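Local coordinates for 5' nucleotidase family protein (Staphylococcus aureus subsp. aureus, PDB 4Q7F) that belongs to the 5'-nucleotidase family, joining a calcineurin-like metallophosphoesterase domain that holds manganese and magnesium ions to a C-terminal domain, with a ligand pocket formed by both, at residues A235-I240 against E254-T259; T322-D327 against S369-V374; T344-Y349 against N513-P518. One frame throughout, in Å; residues are numbered along the deposited sequence.

Contact 1: A235-I240 against E254-T259; sequences AFSKDI and ERFKQT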
loop_
_atom_site.group_PDB
_atom_site.type_symbol
_atom_site.label_atom_id
_atom_site.label_comp_id
_atom_site.label_asym_id
_atom_site.label_seq_id
_atom_site.Cartn_x
_atom_site.Cartn_y
_atom_site.Cartn_z
ATOM N N ALA A 235 22.494 12.146 -5.000
ATOM C CA ALA A 235 22.812 13.561 -4.904
ATOM C C ALA A 235 23.276 14.009 -3.527
ATOM O O ALA A 235 24.165 14.869 -3.425
ATOM C CB ALA A 235 21.601 14.385 -5.310
ATOM N N PHE A 236 22.700 13.442 -2.466
ATOM C CA PHE A 236 23.014 13.925 -1.120
ATOM C C PHE A 236 23.585 12.937 -0.092
ATOM O O PHE A 236 23.657 13.274 1.091
ATOM C CB PHE A 236 21.751 14.579 -0.539
ATOM C CG PHE A 236 21.112 15.548 -1.470
ATOM C CD1 PHE A 236 21.781 16.711 -1.843
ATOM C CD2 PHE A 236 19.851 15.305 -1.994
ATOM C CE1 PHE A 236 21.200 17.609 -2.728
ATOM C CE2 PHE A 236 19.265 16.202 -2.872
ATOM C CZ PHE A 236 19.940 17.353 -3.245
ATOM N N SER A 237 24.037 11.761 -0.527
ATOM C CA SER A 237 24.569 10.765 0.416
ATOM C C SER A 237 25.566 11.313 1.445
ATOM O O SER A 237 25.414 11.066 2.635
ATOM C CB SER A 237 25.231 9.590 -0.313
ATOM O OG SER A 237 25.649 8.616 0.638
ATOM N N LYS A 238 26.573 12.060 0.990
ATOM C CA LYS A 238 27.614 12.584 1.900
ATOM C C LYS A 238 27.096 13.418 3.076
ATOM O O LYS A 238 27.802 13.577 4.069
ATOM C CB LYS A 238 28.651 13.413 1.133
ATOM C CG LYS A 238 28.124 14.725 0.565
ATOM C CD LYS A 238 29.276 15.599 0.087
ATOM C CE LYS A 238 28.825 17.026 -0.163
ATOM N NZ LYS A 238 29.996 17.887 -0.467
ATOM N N ASP A 239 25.883 13.952 2.960
ATOM C CA ASP A 239 25.278 14.773 4.006
ATOM C C ASP A 239 24.184 14.038 4.796
ATOM O O ASP A 239 23.627 14.582 5.748
ATOM C CB ASP A 239 24.697 16.033 3.368
ATOM C CG ASP A 239 25.770 16.902 2.720
ATOM O OD1 ASP A 239 26.881 16.987 3.279
ATOM O OD2 ASP A 239 25.501 17.513 1.670
ATOM N N ILE A 240 23.886 12.806 4.393
ATOM C CA ILE A 240 22.867 11.990 5.049
ATOM C C ILE A 240 23.553 10.824 5.747
ATOM O O ILE A 240 24.320 10.069 5.136
ATOM C CB ILE A 240 21.849 11.412 4.043
ATOM C CG1 ILE A 240 21.197 12.530 3.223
ATOM C CG2 ILE A 240 20.797 10.617 4.782
ATOM C CD1 ILE A 240 20.332 12.044 2.073
ATOM N N GLU A 254 21.558 -1.717 4.358
ATOM C CA GLU A 254 22.890 -1.717 3.795
ATOM C C GLU A 254 23.432 -0.305 3.836
ATOM O O GLU A 254 22.794 0.598 4.385
ATOM C CB GLU A 254 22.818 -2.247 2.359
ATOM C CG GLU A 254 22.046 -1.364 1.399
ATOM C CD GLU A 254 21.765 -2.053 0.070
ATOM O OE1 GLU A 254 22.305 -1.607 -0.961
ATOM O OE2 GLU A 254 21.023 -3.060 0.062
ATOM N N ARG A 255 24.608 -0.116 3.251
ATOM C CA ARG A 255 25.265 1.177 3.237
ATOM C C ARG A 255 25.297 1.727 1.815
ATOM O O ARG A 255 25.509 0.971 0.869
ATOM C CB ARG A 255 26.708 1.014 3.748
ATOM C CG ARG A 255 26.839 0.099 4.967
ATOM C CD ARG A 255 26.227 0.680 6.232
ATOM N NE ARG A 255 27.174 1.531 6.949
ATOM C CZ ARG A 255 28.021 1.094 7.884
ATOM N NH1 ARG A 255 28.843 1.952 8.473
ATOM N NH2 ARG A 255 28.053 -0.195 8.235
ATOM N N PHE A 256 25.044 3.028 1.665
ATOM C CA PHE A 256 25.161 3.699 0.359
ATOM C C PHE A 256 26.271 4.684 0.692
ATOM O O PHE A 256 26.033 5.685 1.375
ATOM C CB PHE A 256 23.905 4.436 -0.095
ATOM C CG PHE A 256 24.038 5.063 -1.471
ATOM C CD1 PHE A 256 24.670 6.289 -1.637
ATOM C CD2 PHE A 256 23.536 4.423 -2.593
ATOM C CE1 PHE A 256 24.804 6.862 -2.891
ATOM C CE2 PHE A 256 23.653 4.995 -3.855
ATOM C CZ PHE A 256 24.290 6.221 -4.002
ATOM N N LYS A 257 27.482 4.386 0.237
ATOM C CA LYS A 257 28.651 5.177 0.595
ATOM C C LYS A 257 28.726 5.126 2.138
ATOM O O LYS A 257 28.834 4.029 2.689
ATOM C CB LYS A 257 28.601 6.583 -0.016
ATOM C CG LYS A 257 28.702 6.539 -1.537
ATOM C CD LYS A 257 28.714 7.910 -2.180
ATOM C CE LYS A 257 28.842 7.764 -3.689
ATOM N NZ LYS A 257 28.667 9.061 -4.384
ATOM N N GLN A 258 28.624 6.250 2.844
ATOM C CA GLN A 258 28.667 6.206 4.331
ATOM C C GLN A 258 27.275 6.208 4.960
ATOM O O GLN A 258 27.129 6.054 6.177
ATOM C CB GLN A 258 29.469 7.379 4.882
ATOM C CG GLN A 258 30.928 7.348 4.456
ATOM C CD GLN A 258 31.657 6.154 5.034
ATOM O OE1 GLN A 258 31.745 5.992 6.256
ATOM N NE2 GLN A 258 32.200 5.319 4.164
ATOM N N THR A 259 26.256 6.369 4.125
ATOM C CA THR A 259 24.882 6.448 4.605
ATOM C C THR A 259 24.304 5.085 5.000
ATOM O O THR A 259 24.464 4.114 4.273
ATOM C CB THR A 259 23.976 7.064 3.513
ATOM O OG1 THR A 259 24.492 8.344 3.117
ATOM C CG2 THR A 259 22.553 7.232 4.032
HETATM O O HOH W 1 28.174 8.788 2.364
#

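Contact 2: T322-D327 against S369-V374; sequences TTLPYD and SGFKQV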
loop_
_atom_site.group_PDB
_atom_site.type_symbol
_atom_site.label_atom_id
_atom_site.label_comp_id
_atom_site.label_asym_id
_atom_site.label_seq_id
_atom_site.Cartn_x
_atom_site.Cartn_y
_atom_site.Cartn_z
ATOM N N THR A 322 -23.789 -14.449 3.814
ATOM C CA THR A 322 -24.757 -15.307 3.144
ATOM C C THR A 322 -24.160 -16.694 2.958
ATOM O O THR A 322 -22.980 -16.932 3.287
ATOM C CB THR A 322 -25.176 -14.754 1.746
ATOM O OG1 THR A 322 -26.299 -15.486 1.247
ATOM C CG2 THR A 322 -24.040 -14.854 0.732
ATOM N N THR A 323 -24.999 -17.600 2.464
ATOM C CA THR A 323 -24.596 -18.950 2.103
ATOM C C THR A 323 -24.962 -19.105 0.629
ATOM O O THR A 323 -26.113 -18.976 0.270
ATOM C CB THR A 323 -25.323 -20.017 2.923
ATOM O OG1 THR A 323 -25.016 -19.843 4.310
ATOM C CG2 THR A 323 -24.883 -21.414 2.490
ATOM N N LEU A 324 -23.974 -19.364 -0.214
ATOM C CA LEU A 324 -24.180 -19.510 -1.647
ATOM C C LEU A 324 -24.471 -20.967 -1.972
ATOM O O LEU A 324 -24.089 -21.850 -1.217
ATOM C CB LEU A 324 -22.910 -19.091 -2.383
ATOM C CG LEU A 324 -22.307 -17.750 -1.970
ATOM C CD1 LEU A 324 -20.991 -17.535 -2.691
ATOM C CD2 LEU A 324 -23.261 -16.602 -2.245
ATOM N N PRO A 325 -25.134 -21.233 -3.112
ATOM C CA PRO A 325 -25.415 -22.630 -3.461
ATOM C C PRO A 325 -24.231 -23.374 -4.099
ATOM O O PRO A 325 -24.355 -24.558 -4.399
ATOM C CB PRO A 325 -26.584 -22.521 -4.441
ATOM C CG PRO A 325 -26.480 -21.162 -5.036
ATOM C CD PRO A 325 -25.691 -20.286 -4.094
ATOM N N TYR A 326 -23.098 -22.695 -4.295
ATOM C CA TYR A 326 -21.916 -23.317 -4.893
ATOM C C TYR A 326 -20.619 -22.631 -4.463
ATOM O O TYR A 326 -20.626 -21.481 -3.999
ATOM C CB TYR A 326 -22.022 -23.279 -6.412
ATOM C CG TYR A 326 -22.328 -21.906 -6.930
ATOM C CD1 TYR A 326 -21.316 -20.985 -7.152
ATOM C CD2 TYR A 326 -23.640 -21.518 -7.185
ATOM C CE1 TYR A 326 -21.596 -19.716 -7.615
ATOM C CE2 TYR A 326 -23.929 -20.251 -7.651
ATOM C CZ TYR A 326 -22.900 -19.355 -7.863
ATOM O OH TYR A 326 -23.174 -18.095 -8.327
ATOM N N ASP A 327 -19.506 -23.344 -4.641
ATOM C CA ASP A 327 -18.195 -22.839 -4.272
ATOM C C ASP A 327 -17.593 -21.996 -5.400
ATOM O O ASP A 327 -17.755 -22.319 -6.584
ATOM C CB ASP A 327 -17.245 -23.998 -3.959
ATOM C CG ASP A 327 -15.922 -23.525 -3.421
ATOM O OD1 ASP A 327 -15.841 -23.266 -2.208
ATOM O OD2 ASP A 327 -14.953 -23.432 -4.202
ATOM N N SER A 369 -8.890 -15.109 -2.139
ATOM C CA SER A 369 -9.029 -16.553 -2.314
ATOM C C SER A 369 -10.453 -16.948 -2.778
ATOM O O SER A 369 -10.809 -18.127 -2.774
ATOM C CB SER A 369 -8.667 -17.259 -1.007
ATOM O OG SER A 369 -9.405 -16.711 0.067
ATOM N N GLY A 370 -11.258 -15.976 -3.195
ATOM C CA GLY A 370 -12.620 -16.264 -3.638
ATOM C C GLY A 370 -13.536 -16.576 -2.470
ATOM O O GLY A 370 -13.175 -16.346 -1.303
ATOM N N PHE A 371 -14.733 -17.073 -2.768
ATOM C CA PHE A 371 -15.670 -17.422 -1.717
ATOM C C PHE A 371 -15.986 -18.923 -1.692
ATOM O O PHE A 371 -16.086 -19.574 -2.724
ATOM C CB PHE A 371 -17.026 -16.718 -1.846
ATOM C CG PHE A 371 -16.990 -15.210 -1.781
ATOM C CD1 PHE A 371 -16.090 -14.529 -0.990
ATOM C CD2 PHE A 371 -17.977 -14.482 -2.427
ATOM C CE1 PHE A 371 -16.113 -13.140 -0.918
ATOM C CE2 PHE A 371 -18.018 -13.103 -2.351
ATOM C CZ PHE A 371 -17.080 -12.427 -1.598
ATOM N N LYS A 372 -16.155 -19.440 -0.485
ATOM C CA LYS A 372 -16.610 -20.800 -0.292
ATOM C C LYS A 372 -18.114 -20.599 -0.233
ATOM O O LYS A 372 -18.585 -19.470 -0.398
ATOM C CB LYS A 372 -16.106 -21.369 1.027
ATOM C CG LYS A 372 -14.594 -21.467 1.143
ATOM C CD LYS A 372 -14.161 -21.804 2.565
ATOM C CE LYS A 372 -14.493 -20.661 3.519
ATOM N NZ LYS A 372 -14.076 -20.941 4.913
ATOM N N GLN A 373 -18.865 -21.657 0.032
ATOM C CA GLN A 373 -20.309 -21.541 0.092
ATOM C C GLN A 373 -20.744 -20.624 1.230
ATOM O O GLN A 373 -21.665 -19.824 1.058
ATOM C CB GLN A 373 -20.973 -22.913 0.196
ATOM C CG GLN A 373 -20.625 -23.808 -0.976
ATOM C CD GLN A 373 -21.496 -25.044 -1.068
ATOM O OE1 GLN A 373 -22.694 -25.010 -0.770
ATOM N NE2 GLN A 373 -20.907 -26.136 -1.535
ATOM N N VAL A 374 -20.092 -20.721 2.385
ATOM C CA VAL A 374 -20.420 -19.831 3.487
ATOM C C VAL A 374 -19.468 -18.649 3.357
ATOM O O VAL A 374 -18.245 -18.820 3.246
ATOM C CB VAL A 374 -20.311 -20.517 4.865
ATOM C CG1 VAL A 374 -20.660 -19.538 5.981
ATOM C CG2 VAL A 374 -21.234 -21.727 4.920
#

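Contact 3: T344-Y349 against N513-P518; sequences TNFMNY and NLMRIP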
loop_
_atom_site.group_PDB
_atom_site.type_symbol
_atom_site.label_atom_id
_atom_site.label_comp_id
_atom_site.label_asym_id
_atom_site.label_seq_id
_atom_site.Cartn_x
_atom_site.Cartn_y
_atom_site.Cartn_z
ATOM N N THR A 344 -14.012 -14.173 -10.508
ATOM C CA THR A 344 -13.771 -12.917 -11.239
ATOM C C THR A 344 -15.016 -12.557 -12.062
ATOM O O THR A 344 -15.370 -11.367 -12.216
ATOM C CB THR A 344 -12.529 -12.982 -12.137
ATOM O OG1 THR A 344 -12.658 -14.049 -13.090
ATOM C CG2 THR A 344 -11.315 -13.190 -11.292
ATOM N N ASN A 345 -15.679 -13.585 -12.579
ATOM C CA ASN A 345 -16.911 -13.405 -13.308
ATOM C C ASN A 345 -17.945 -12.783 -12.384
ATOM O O ASN A 345 -18.621 -11.839 -12.754
ATOM C CB ASN A 345 -17.447 -14.717 -13.814
ATOM C CG ASN A 345 -18.671 -14.526 -14.653
ATOM O OD1 ASN A 345 -18.603 -13.914 -15.720
ATOM N ND2 ASN A 345 -19.803 -15.032 -14.181
ATOM N N PHE A 346 -18.027 -13.313 -11.169
ATOM C CA PHE A 346 -18.935 -12.801 -10.159
ATOM C C PHE A 346 -18.677 -11.336 -9.813
ATOM O O PHE A 346 -19.619 -10.558 -9.736
ATOM C CB PHE A 346 -18.839 -13.656 -8.905
ATOM C CG PHE A 346 -19.273 -12.957 -7.656
ATOM C CD1 PHE A 346 -20.606 -12.747 -7.389
ATOM C CD2 PHE A 346 -18.336 -12.521 -6.743
ATOM C CE1 PHE A 346 -20.996 -12.099 -6.231
ATOM C CE2 PHE A 346 -18.717 -11.880 -5.580
ATOM C CZ PHE A 346 -20.055 -11.669 -5.323
HETATM N N MSE A 347 -17.416 -10.972 -9.573
HETATM C CA MSE A 347 -17.081 -9.602 -9.192
HETATM C C MSE A 347 -17.440 -8.668 -10.309
HETATM O O MSE A 347 -18.080 -7.653 -10.078
HETATM C CB MSE A 347 -15.608 -9.440 -8.811
HETATM C CG MSE A 347 -15.310 -10.070 -7.439
HETATM SE SE MSE A 347 -13.580 -9.425 -6.760
HETATM C CE MSE A 347 -12.411 -10.336 -8.062
ATOM N N ASN A 348 -17.017 -8.987 -11.527
ATOM C CA ASN A 348 -17.359 -8.154 -12.679
ATOM C C ASN A 348 -18.877 -8.030 -12.907
ATOM O O ASN A 348 -19.366 -6.951 -13.216
ATOM C CB ASN A 348 -16.632 -8.634 -13.929
ATOM C CG ASN A 348 -15.220 -8.082 -14.015
ATOM O OD1 ASN A 348 -15.024 -6.862 -14.131
ATOM N ND2 ASN A 348 -14.233 -8.963 -13.998
ATOM N N TYR A 349 -19.613 -9.121 -12.710
ATOM C CA TYR A 349 -21.042 -9.079 -12.849
ATOM C C TYR A 349 -21.647 -8.120 -11.823
ATOM O O TYR A 349 -22.511 -7.315 -12.172
ATOM C CB TYR A 349 -21.679 -10.460 -12.741
ATOM C CG TYR A 349 -23.182 -10.383 -12.935
ATOM C CD1 TYR A 349 -23.724 -10.144 -14.192
ATOM C CD2 TYR A 349 -24.055 -10.512 -11.860
ATOM C CE1 TYR A 349 -25.090 -10.046 -14.374
ATOM C CE2 TYR A 349 -25.425 -10.418 -12.036
ATOM C CZ TYR A 349 -25.933 -10.194 -13.295
ATOM O OH TYR A 349 -27.290 -10.098 -13.475
ATOM N N ASN A 513 -30.329 -14.080 -3.966
ATOM C CA ASN A 513 -30.300 -15.374 -3.270
ATOM C C ASN A 513 -29.923 -16.584 -4.143
ATOM O O ASN A 513 -29.065 -17.384 -3.758
ATOM C CB ASN A 513 -31.662 -15.625 -2.602
ATOM C CG ASN A 513 -31.651 -16.821 -1.663
ATOM O OD1 ASN A 513 -30.603 -17.226 -1.162
ATOM N ND2 ASN A 513 -32.830 -17.373 -1.400
ATOM N N LEU A 514 -30.554 -16.706 -5.311
ATOM C CA LEU A 514 -30.308 -17.846 -6.217
ATOM C C LEU A 514 -28.924 -17.835 -6.878
ATOM O O LEU A 514 -28.448 -18.871 -7.343
ATOM C CB LEU A 514 -31.417 -17.965 -7.276
ATOM C CG LEU A 514 -32.767 -18.537 -6.806
ATOM C CD1 LEU A 514 -33.382 -17.746 -5.658
ATOM C CD2 LEU A 514 -33.739 -18.618 -7.975
HETATM N N MSE A 515 -28.296 -16.665 -6.926
HETATM C CA MSE A 515 -26.950 -16.516 -7.483
HETATM C C MSE A 515 -26.798 -17.125 -8.847
HETATM O O MSE A 515 -25.891 -17.927 -9.083
HETATM C CB MSE A 515 -25.923 -17.138 -6.532
HETATM C CG MSE A 515 -25.834 -16.377 -5.212
HETATM SE SE MSE A 515 -24.998 -14.599 -5.469
HETATM C CE MSE A 515 -23.258 -15.189 -6.191
ATOM N N ARG A 516 -27.694 -16.761 -9.756
ATOM C CA ARG A 516 -27.608 -17.229 -11.132
ATOM C C ARG A 516 -26.831 -16.142 -11.863
ATOM O O ARG A 516 -27.406 -15.162 -12.329
ATOM C CB ARG A 516 -28.995 -17.432 -11.725
ATOM C CG ARG A 516 -29.853 -18.399 -10.922
ATOM C CD ARG A 516 -31.106 -18.786 -11.686
ATOM N NE ARG A 516 -30.765 -19.477 -12.931
ATOM C CZ ARG A 516 -31.650 -19.901 -13.831
ATOM N NH1 ARG A 516 -31.227 -20.513 -14.933
ATOM N NH2 ARG A 516 -32.950 -19.714 -13.641
ATOM N N ILE A 517 -25.516 -16.321 -11.943
ATOM C CA ILE A 517 -24.627 -15.319 -12.528
ATOM C C ILE A 517 -24.369 -15.561 -14.015
ATOM O O ILE A 517 -23.896 -16.627 -14.385
ATOM C CB ILE A 517 -23.261 -15.305 -11.793
ATOM C CG1 ILE A 517 -23.447 -15.323 -10.262
ATOM C CG2 ILE A 517 -22.421 -14.115 -12.232
ATOM C CD1 ILE A 517 -24.367 -14.247 -9.724
ATOM N N PRO A 518 -24.696 -14.581 -14.876
ATOM C CA PRO A 518 -24.407 -14.780 -16.299
ATOM C C PRO A 518 -22.911 -14.677 -16.575
ATOM O O PRO A 518 -22.172 -14.088 -15.771
ATOM C CB PRO A 518 -25.166 -13.643 -16.988
ATOM C CG PRO A 518 -25.422 -12.638 -15.945
ATOM C CD PRO A 518 -25.527 -13.389 -14.645
#

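Contact 1: A235-I240 against E254-T259
Phe256 meets Ser237 in two ways. The rim of its ring, at CD1, lies 3.4 Å from Ser237 OG, which sits in the ring plane at the edge, and its carbonyl O is a weak, alternative acceptor for the same hydroxyl. Ser237 belongs to the 3-10 segment 237-239 that follows helix 229-236; its OG, anti to the backbone N (chi1 -176°), is placed next to Phe256 O and Thr259 OG1. Lys257 follows at the first corner of a type II' turn, and its CB brushes Ser237 OG at 3.6 Å while the rest of the chain runs on extended. At Gln258 it is the backbone that counts: its N donates to a water at 2.6 Å, and that water also bonds to Ser237 OG. Thr259 closes the turn, with backbone bonds in both directions to Phe256, making a two-residue beta hairpin between strands 251-256 and 259-264. Its OG1 gives its proton to Ile240 O at 2.7 Å, the donor tilted 31° from the carbonyl plane, and lies 2.7 Å from Ser237 OG. Its CG2 packs against Ile240 CG2. Leu233, earlier on the helix, touches both Phe256 and Thr259. With the Thr259 proton on Ile240 O, the settled link, its oxygen can accept from Ser237, whose single proton could go there, weakly to Phe256 O, or to the water: consistent with a chain of hydroxyls joining the hairpin turn to 237-240.

Contact 2: T322-D327 against S369-V374
Leu324 and Gln373 share the backbone hydrogen bond of this contact: Leu324 N donates to Gln373 O at 2.7 Å, close to straight at 166°. The same oxygen also receives the CA-H of Thr323, with Thr323 CA 3.2 Å from Gln373 O, so an N-H and a CA-H of consecutive residues meet one carbonyl. Beside it Thr323 and Val374 form an antiparallel non-hydrogen-bonded pair, their side chains on one face of the sheet.

These pairings lie at the end of the first of two short antiparallel ladders in the C-terminal domain. Strand 320-323 runs against 374-376, strand 328-329 against 370-371, and between them both chains leave the ladder, at 324-327 and at 372-373. Backbone bonds of Thr322 with Val375 and of Phe371 with Met328 bracket the interruption.

Apolar contact is modest and comes mostly from Leu324. Its CD1 reaches Phe371 CB at 4.1 Å and lies 3.8 Å from Lys372 O, the two side chains crossing at a slant; Leu509 of helix 501-511 touches both Leu324 and Phe371.

Gln373 has the largest buried area here, and its aliphatic part does the work. CG, anti to the carbonyl carbon (chi1 -59°), lies 3.7 Å from Tyr326 C, and CB rests near Leu324 O. Tyr326 O is buried with no polar partner in the model, while the hydroxyl of that tyrosine bonds to Met515 O. The carboxylate of Asp327 lies against the backbone of Lys372, OD1 3.2 Å from Lys372 CA, and OD2 accepts from Thr329 N.

Contact 3: T344-Y349 against N513-P518
The ring of Tyr349 carries Pro518 on one face: Pro518 CD stands 3.6 Å from the ring centroid, 21° off the normal and offset toward the rim, a CH-pi contact in which the two side chains cross at about a right angle. Ile517 CG2 approaches the same ring obliquely and lies 3.8 Å from Tyr349 CB. CG of the tyrosine, anti to the backbone N (chi1 -178°), is placed on the loop side, where the ring meets Pro518. The ring of Phe346, one turn back, meets the selenomethionine Met515 at a slant, with Met515 CE 3.8 Å from both CD1 and CE1. Met515 folds at chi2 and chi3, which brings CE against the Phe346 ring.

Asn345 has the third flat group. Its ND2 donates to Pro518 O at 3.0 Å; the acceptor lies in the amide plane, but the donor stands 40° above the plane of the proline carbonyl. The opposite end of that amide, OD1, accepts from Val520 N and Val521 N, so both ends of the group are held and its rotation is fixed by the loop.

All of this is one side of helix 342-355, in the C-terminal domain, covered by the loop that leads from helix 501-511 to strand 522-526. Asn345, Phe346 and Tyr349 lie close together on that side, as spacings of one and three to four residues on a helix allow.

Ile517 CG2 touches Asn345 ND2, at 3.4 Å, as well as Tyr349, and the Asn345 and Ile517 side chains run antiparallel alongside each other. On helix 501-511, Phe508 touches both Met515 and Ile517, and Leu505 and Leu509 pack on Phe346.

In the fold
From the N terminus, contact 1 comes first: it closes a short loop of 13 residues, bringing the segment following helix 229-236 to the hairpin of strands 251-256 and 259-264 in the phosphoesterase domain. Contacts 2 and 3 lie in the other half of the molecule, their centres about 53 and 54 Å from that of contact 1 and across the chain's centre from it. These two cross: 322-327 opens first, 344-349 begins before 369-374 closes contact 2, and 513-518 closes contact 3 much later. They touch, Phe371 CE2 packing on Phe346 CE2, so the paired strands 320-323/374-376 and 328-329/370-371, helix 342-355 and the late loop after helix 501-511 are joined.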